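Local coordinates for acetyl-CoA C-acetyltransferase (Syntrophomonas wolfei subsp. wolfei, PDB 7N7Z), which catalyses the thiolase reaction, the reversible condensation of two acetyl-CoA molecules into acetoacetyl-CoA with release of free CoA, at the interface of chains A and B. Numbering follows the deposited sequence. Chains: chain A/B, Acetyl-CoA C-acetyltransferase.

Contact 1: the interface of chains A and B. Residues chain A 54, 56, 85-86, 101, 105; chain B 97, 100, 104.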
ATOM      1  N   GLU A  54      36.501   8.731   5.780  1.00 40.06           N
ATOM      2  CA  GLU A  54      35.111   8.580   6.188  1.00 35.97           C
ATOM      3  C   GLU A  54      34.215   9.265   5.169  1.00 35.29           C
ATOM      4  O   GLU A  54      34.673  10.064   4.347  1.00 37.84           O
ATOM      5  CB  GLU A  54      34.870   9.165   7.588  1.00 37.28           C
ATOM      6  CG  GLU A  54      34.809  10.691   7.625  1.00 38.07           C
ATOM      7  CD  GLU A  54      34.414  11.228   8.983  1.00 39.91           C
ATOM      8  OE1 GLU A  54      33.665  10.534   9.704  1.00 38.47           O
ATOM      9  OE2 GLU A  54      34.846  12.349   9.325  1.00 38.01           O
ATOM     10  N   VAL A  56      30.417  11.316   5.536  1.00 31.11           N
ATOM     11  CA  VAL A  56      29.331  11.814   6.372  1.00 34.17           C
ATOM     12  C   VAL A  56      28.215  12.231   5.423  1.00 35.15           C
ATOM     13  O   VAL A  56      28.285  13.288   4.787  1.00 31.20           O
ATOM     14  CB  VAL A  56      29.779  12.973   7.268  1.00 32.39           C
ATOM     15  CG1 VAL A  56      28.649  13.394   8.193  1.00 35.46           C
ATOM     16  CG2 VAL A  56      31.010  12.579   8.072  1.00 32.16           C
ATOM     17  N   SER A  85      31.452   5.709   8.197  1.00 36.68           N
ATOM     18  CA  SER A  85      30.246   6.103   7.487  1.00 36.60           C
ATOM     19  C   SER A  85      29.159   6.417   8.500  1.00 35.51           C
ATOM     20  O   SER A  85      29.076   5.772   9.549  1.00 33.01           O
ATOM     21  CB  SER A  85      29.773   5.004   6.530  1.00 36.23           C
ATOM     22  OG  SER A  85      29.139   3.953   7.238  1.00 39.20           O
ATOM     23  N   CYS A  86      28.335   7.411   8.184  1.00 33.85           N
ATOM     24  CA  CYS A  86      27.191   7.738   9.021  1.00 32.63           C
ATOM     25  C   CYS A  86      26.248   8.629   8.230  1.00 33.42           C
ATOM     26  O   CYS A  86      26.639   9.268   7.249  1.00 32.99           O
ATOM     27  CB  CYS A  86      27.617   8.419  10.329  1.00 34.33           C
ATOM     28  SG  CYS A  86      28.210  10.118  10.158  1.00 37.52           S
ATOM     29  N   ILE A 101      30.199  18.024  11.263  1.00 32.86           N
ATOM     30  CA  ILE A 101      30.647  16.755  11.832  1.00 35.41           C
ATOM     31  C   ILE A 101      31.977  16.336  11.217  1.00 36.91           C
ATOM     32  O   ILE A 101      32.926  15.981  11.925  1.00 38.77           O
ATOM     33  CB  ILE A 101      29.568  15.674  11.637  1.00 33.01           C
ATOM     34  CG1 ILE A 101      28.383  15.943  12.567  1.00 36.24           C
ATOM     35  CG2 ILE A 101      30.145  14.288  11.890  1.00 37.15           C
ATOM     36  CD1 ILE A 101      27.117  15.218  12.175  1.00 34.57           C
ATOM     37  N   ASN A 105      35.732  16.219  13.034  1.00 38.81           N
ATOM     38  CA  ASN A 105      36.592  15.042  12.989  1.00 37.78           C
ATOM     39  C   ASN A 105      37.992  15.409  12.514  1.00 41.76           C
ATOM     40  O   ASN A 105      38.988  14.876  13.019  1.00 41.80           O
ATOM     41  CB  ASN A 105      35.983  13.979  12.074  1.00 40.00           C
ATOM     42  CG  ASN A 105      35.211  12.915  12.837  1.00 40.68           C
ATOM     43  OD1 ASN A 105      35.440  12.691  14.026  1.00 40.15           O
ATOM     44  ND2 ASN A 105      34.292  12.249  12.148  1.00 37.53           N
TER
ATOM     45  N   ARG B  97      27.708   6.824  17.848  1.00 27.40           N
ATOM     46  CA  ARG B  97      28.112   7.957  17.019  1.00 27.69           C
ATOM     47  C   ARG B  97      27.436   9.244  17.474  1.00 28.92           C
ATOM     48  O   ARG B  97      28.054  10.314  17.449  1.00 30.11           O
ATOM     49  CB  ARG B  97      27.795   7.684  15.546  1.00 33.34           C
ATOM     50  CG  ARG B  97      28.411   8.694  14.572  1.00 31.95           C
ATOM     51  CD  ARG B  97      29.939   8.663  14.605  1.00 34.36           C
ATOM     52  NE  ARG B  97      30.541   9.711  13.787  1.00 38.05           N
ATOM     53  CZ  ARG B  97      30.931   9.558  12.527  1.00 36.65           C
ATOM     54  NH1 ARG B  97      30.770   8.413  11.885  1.00 36.07           N
ATOM     55  NH2 ARG B  97      31.497  10.583  11.895  1.00 33.11           N
ATOM     56  N   GLU B 100      29.576  10.444  20.163  1.00 33.48           N
ATOM     57  CA  GLU B 100      30.780  11.118  19.690  1.00 33.06           C
ATOM     58  C   GLU B 100      30.465  12.530  19.213  1.00 33.67           C
ATOM     59  O   GLU B 100      31.133  13.495  19.605  1.00 32.71           O
ATOM     60  CB  GLU B 100      31.430  10.306  18.570  1.00 34.10           C
ATOM     61  CG  GLU B 100      32.866  10.715  18.279  1.00 38.58           C
ATOM     62  CD  GLU B 100      33.467   9.975  17.098  1.00 40.08           C
ATOM     63  OE1 GLU B 100      34.649   9.580  17.185  1.00 39.54           O
ATOM     64  OE2 GLU B 100      32.764   9.797  16.079  1.00 39.95           O
ATOM     65  N   GLN B 104      32.289  15.616  20.948  1.00 36.03           N
ATOM     66  CA  GLN B 104      33.224  16.462  20.215  1.00 38.05           C
ATOM     67  C   GLN B 104      32.727  17.900  20.137  1.00 39.30           C
ATOM     68  O   GLN B 104      33.537  18.833  20.113  1.00 40.37           O
ATOM     69  CB  GLN B 104      33.464  15.893  18.817  1.00 40.62           C
ATOM     70  CG  GLN B 104      34.250  14.586  18.833  1.00 40.48           C
ATOM     71  CD  GLN B 104      34.568  14.045  17.448  1.00 42.22           C
ATOM     72  OE1 GLN B 104      35.454  13.204  17.296  1.00 40.89           O
ATOM     73  NE2 GLN B 104      33.843  14.515  16.436  1.00 42.26           N
TER
HETATM   74  O   HOH W   1      31.485   8.991   9.129  1.00 33.57           O
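B:Arg97 reaches across the subunit boundary of this thiolase-family enzyme and places its guanidinium beside the carboxylate of A:Glu54, at the start of strand 54-58. The direct bond runs from NH2 of B:Arg97 to OE1 of A:Glu54, 3.1 Å, a salt bridge as well as a hydrogen bond. OE1 is met on its syn side, and the two planes are nearly parallel, 11° apart, with OE1 tilted out of the guanidinium plane. NH1 of B:Arg97 bonds water 1 at 2.9 Å, and NH2 reaches it too. That water lies at the guanidinium edge and also bonds OE1 of A:Glu54, 2.7 Å from it.

The tight side is the guanidinium face. SG of A:Cys86 sits over it, toward the rim and 3.7 Å from CZ of B:Arg97, and methyl CG2 of A:Ile101 flanks NH2 on the same side. The arginine chain starts with CG anti to the backbone N (chi1 -169°) and then folds at chi2 (63°), which keeps NE close to its own helix; there NE makes a salt bridge with OE2 of B:Glu100 at 3.2 Å, fixing the rotation of the group.

A:Asn105 lies toward the opposite face. Its ND2 donates to OE2 of A:Glu54 at 2.9 Å, so the carboxylate is gripped at both oxygens. With an alanine in place of A:Glu54, the guanidinium of B:Arg97 would probably lose its charge partner across the boundary, and the amide of A:Asn105 would be left free to turn.

Beyond this amide the contact loosens. The side chains of A:Asn105 and B:Gln104 meet at about a right angle, their amide planes perpendicular, and the hydrogen bond from NE2 of B:Gln104 to OD1 of A:Asn105 is weak, 3.4 Å long. B:Glu100 hides little surface against chain A and serves its own arginine instead.

Contact 2: the interface of chains A and B. Residues chain A 87-88, 97, 101; chain B 86, 88, 97, 101, 105.
Strand 84-89 of each chain meets its counterpart at A:Val88 and B:Val88, while helix 94-107 of each chain packs against the other through A:Ile101 and B:Ile101. The valines form an antiparallel beta bridge. Beside it the carbonyl O of A:Met87 comes within 3.2 Å of CA of B:Val88, so the backbones run close together there.

Between the helices the delta-methyls do the touching: CD1 of A:Ile101 and CD1 of B:Ile101 are 3.8 Å apart. Both isoleucines hold CG1 anti to the carbonyl carbon (chi1 -72° and -69°), sending the longer branch toward its mate, and the side chains cross at a slant. The shorter branch, CG2 of B:Ile101, also meets NH1 of A:Arg97 at 3.4 Å.

A:Arg97 is wedged between B:Ile101, B:Cys86 and B:Asn105. SG of B:Cys86 lies 3.9 Å from CZ of A:Arg97, a contact of sulfur with the guanidinium carbon. The amide of B:Asn105 approaches from the opposite direction, its plane turned 83° from that of the guanidinium. Its ND2 donates to the backbone O of B:Ile101 at 3.2 Å, meeting that oxygen from above the carbonyl plane, which ties the amide back to its own helix. A:Arg97 bends at chi3 as well as at chi2, whereas B:Arg97 stays extended at chi3, so the twins differ in detail.

The patch straddles the two-fold axis of the dimer, where strand 84-89 pairs with its symmetry mate; in each chain this strand leads through the short 3-10 helix 91-93, which carries the predicted nucleophile Cys92, into helix 94-107.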
ATOM      1  N   MET A  87      24.994   8.649   8.668  1.00 34.64           N
ATOM      2  CA  MET A  87      23.947   9.460   8.065  1.00 33.84           C
ATOM      3  C   MET A  87      23.465  10.468   9.096  1.00 32.78           C
ATOM      4  O   MET A  87      23.211  10.104  10.249  1.00 31.19           O
ATOM      5  CB  MET A  87      22.781   8.590   7.594  1.00 30.08           C
ATOM      6  CG  MET A  87      21.702   9.343   6.839  1.00 36.81           C
ATOM      7  SD  MET A  87      20.988   8.356   5.511  1.00 41.14           S
ATOM      8  CE  MET A  87      20.595   6.849   6.389  1.00 39.11           C
ATOM      9  N   VAL A  88      23.335  11.726   8.683  1.00 30.73           N
ATOM     10  CA  VAL A  88      22.925  12.793   9.585  1.00 33.86           C
ATOM     11  C   VAL A  88      21.764  13.554   8.967  1.00 32.96           C
ATOM     12  O   VAL A  88      21.677  13.716   7.745  1.00 34.10           O
ATOM     13  CB  VAL A  88      24.091  13.752   9.914  1.00 33.71           C
ATOM     14  CG1 VAL A  88      24.241  14.811   8.835  1.00 38.20           C
ATOM     15  CG2 VAL A  88      23.868  14.399  11.273  1.00 34.62           C
ATOM     16  N   ARG A  97      25.103  20.327   8.633  1.00 30.62           N
ATOM     17  CA  ARG A  97      25.535  19.609   9.830  1.00 32.40           C
ATOM     18  C   ARG A  97      26.551  18.524   9.494  1.00 32.15           C
ATOM     19  O   ARG A  97      27.534  18.345  10.223  1.00 32.44           O
ATOM     20  CB  ARG A  97      24.331  19.000  10.553  1.00 30.40           C
ATOM     21  CG  ARG A  97      24.669  18.371  11.903  1.00 33.66           C
ATOM     22  CD  ARG A  97      25.165  19.412  12.900  1.00 37.76           C
ATOM     23  NE  ARG A  97      24.709  19.140  14.260  1.00 36.11           N
ATOM     24  CZ  ARG A  97      25.447  18.577  15.209  1.00 40.36           C
ATOM     25  NH1 ARG A  97      26.693  18.190  14.982  1.00 49.20           N
ATOM     26  NH2 ARG A  97      24.923  18.402  16.418  1.00 39.64           N
ATOM     27  N   ILE A 101      30.199  18.024  11.263  1.00 32.86           N
ATOM     28  CA  ILE A 101      30.647  16.755  11.832  1.00 35.41           C
ATOM     29  C   ILE A 101      31.977  16.336  11.217  1.00 36.91           C
ATOM     30  O   ILE A 101      32.926  15.981  11.925  1.00 38.77           O
ATOM     31  CB  ILE A 101      29.568  15.674  11.637  1.00 33.01           C
ATOM     32  CG1 ILE A 101      28.383  15.943  12.567  1.00 36.24           C
ATOM     33  CG2 ILE A 101      30.145  14.288  11.890  1.00 37.15           C
ATOM     34  CD1 ILE A 101      27.117  15.218  12.175  1.00 34.57           C
TER
ATOM     35  N   CYS B  86      19.637  17.279  15.901  1.00 26.75           N
ATOM     36  CA  CYS B  86      20.015  16.545  14.703  1.00 31.22           C
ATOM     37  C   CYS B  86      19.794  15.063  14.959  1.00 31.74           C
ATOM     38  O   CYS B  86      19.703  14.619  16.107  1.00 28.98           O
ATOM     39  CB  CYS B  86      21.469  16.816  14.305  1.00 34.03           C
ATOM     40  SG  CYS B  86      22.690  15.874  15.244  1.00 36.05           S
ATOM     41  N   VAL B  88      21.244  11.205  13.813  1.00 29.87           N
ATOM     42  CA  VAL B  88      22.415  10.526  13.276  1.00 31.84           C
ATOM     43  C   VAL B  88      22.114   9.040  13.176  1.00 34.64           C
ATOM     44  O   VAL B  88      21.342   8.486  13.966  1.00 30.68           O
ATOM     45  CB  VAL B  88      23.667  10.774  14.148  1.00 34.71           C
ATOM     46  CG1 VAL B  88      23.365  10.472  15.604  1.00 35.40           C
ATOM     47  CG2 VAL B  88      24.855   9.946  13.660  1.00 36.68           C
ATOM     48  N   ARG B  97      27.708   6.824  17.848  1.00 27.40           N
ATOM     49  CA  ARG B  97      28.112   7.957  17.019  1.00 27.69           C
ATOM     50  C   ARG B  97      27.436   9.244  17.474  1.00 28.92           C
ATOM     51  O   ARG B  97      28.054  10.314  17.449  1.00 30.11           O
ATOM     52  CB  ARG B  97      27.795   7.684  15.546  1.00 33.34           C
ATOM     53  CG  ARG B  97      28.411   8.694  14.572  1.00 31.95           C
ATOM     54  CD  ARG B  97      29.939   8.663  14.605  1.00 34.36           C
ATOM     55  NE  ARG B  97      30.541   9.711  13.787  1.00 38.05           N
ATOM     56  CZ  ARG B  97      30.931   9.558  12.527  1.00 36.65           C
ATOM     57  NH1 ARG B  97      30.770   8.413  11.885  1.00 36.07           N
ATOM     58  NH2 ARG B  97      31.497  10.583  11.895  1.00 33.11           N
ATOM     59  N   ILE B 101      29.450  12.670  18.356  1.00 33.00           N
ATOM     60  CA  ILE B 101      29.107  13.984  17.814  1.00 34.71           C
ATOM     61  C   ILE B 101      28.869  14.976  18.946  1.00 32.34           C
ATOM     62  O   ILE B 101      29.364  16.109  18.922  1.00 34.03           O
ATOM     63  CB  ILE B 101      27.879  13.879  16.891  1.00 30.88           C
ATOM     64  CG1 ILE B 101      28.236  13.111  15.616  1.00 33.57           C
ATOM     65  CG2 ILE B 101      27.351  15.267  16.548  1.00 34.13           C
ATOM     66  CD1 ILE B 101      27.031  12.579  14.866  1.00 31.63           C
ATOM     67  N   ASN B 105      31.408  18.101  20.101  1.00 36.62           N
ATOM     68  CA  ASN B 105      30.872  19.452  20.227  1.00 40.03           C
ATOM     69  C   ASN B 105      31.241  20.056  21.576  1.00 39.80           C
ATOM     70  O   ASN B 105      31.560  21.247  21.669  1.00 41.77           O
ATOM     71  CB  ASN B 105      29.354  19.436  20.045  1.00 36.73           C
ATOM     72  CG  ASN B 105      28.927  19.864  18.655  1.00 39.10           C
ATOM     73  OD1 ASN B 105      29.191  20.989  18.229  1.00 39.60           O
ATOM     74  ND2 ASN B 105      28.261  18.967  17.942  1.00 42.88           N
TER

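The centres of the C-alpha atoms of contact 1 and contact 2 lie about 6 Å apart, and the two share A:Ile101 and B:Arg97. Both draw on strand 84-89 and helix 94-107, and contact 1 adds strand 54-58 of chain A, so they form one continuous strip: contact 2 is the middle, where the two isoleucines meet, contact 1 a polar flank that twofold symmetry repeats. The centre of contact 2 is about 14 Å from B:Cys92, that of contact 1 about 18 Å from A:Cys92. Because the same elements bracket the predicted nucleophile, pairing of the subunits may help hold the catalytic loops in place.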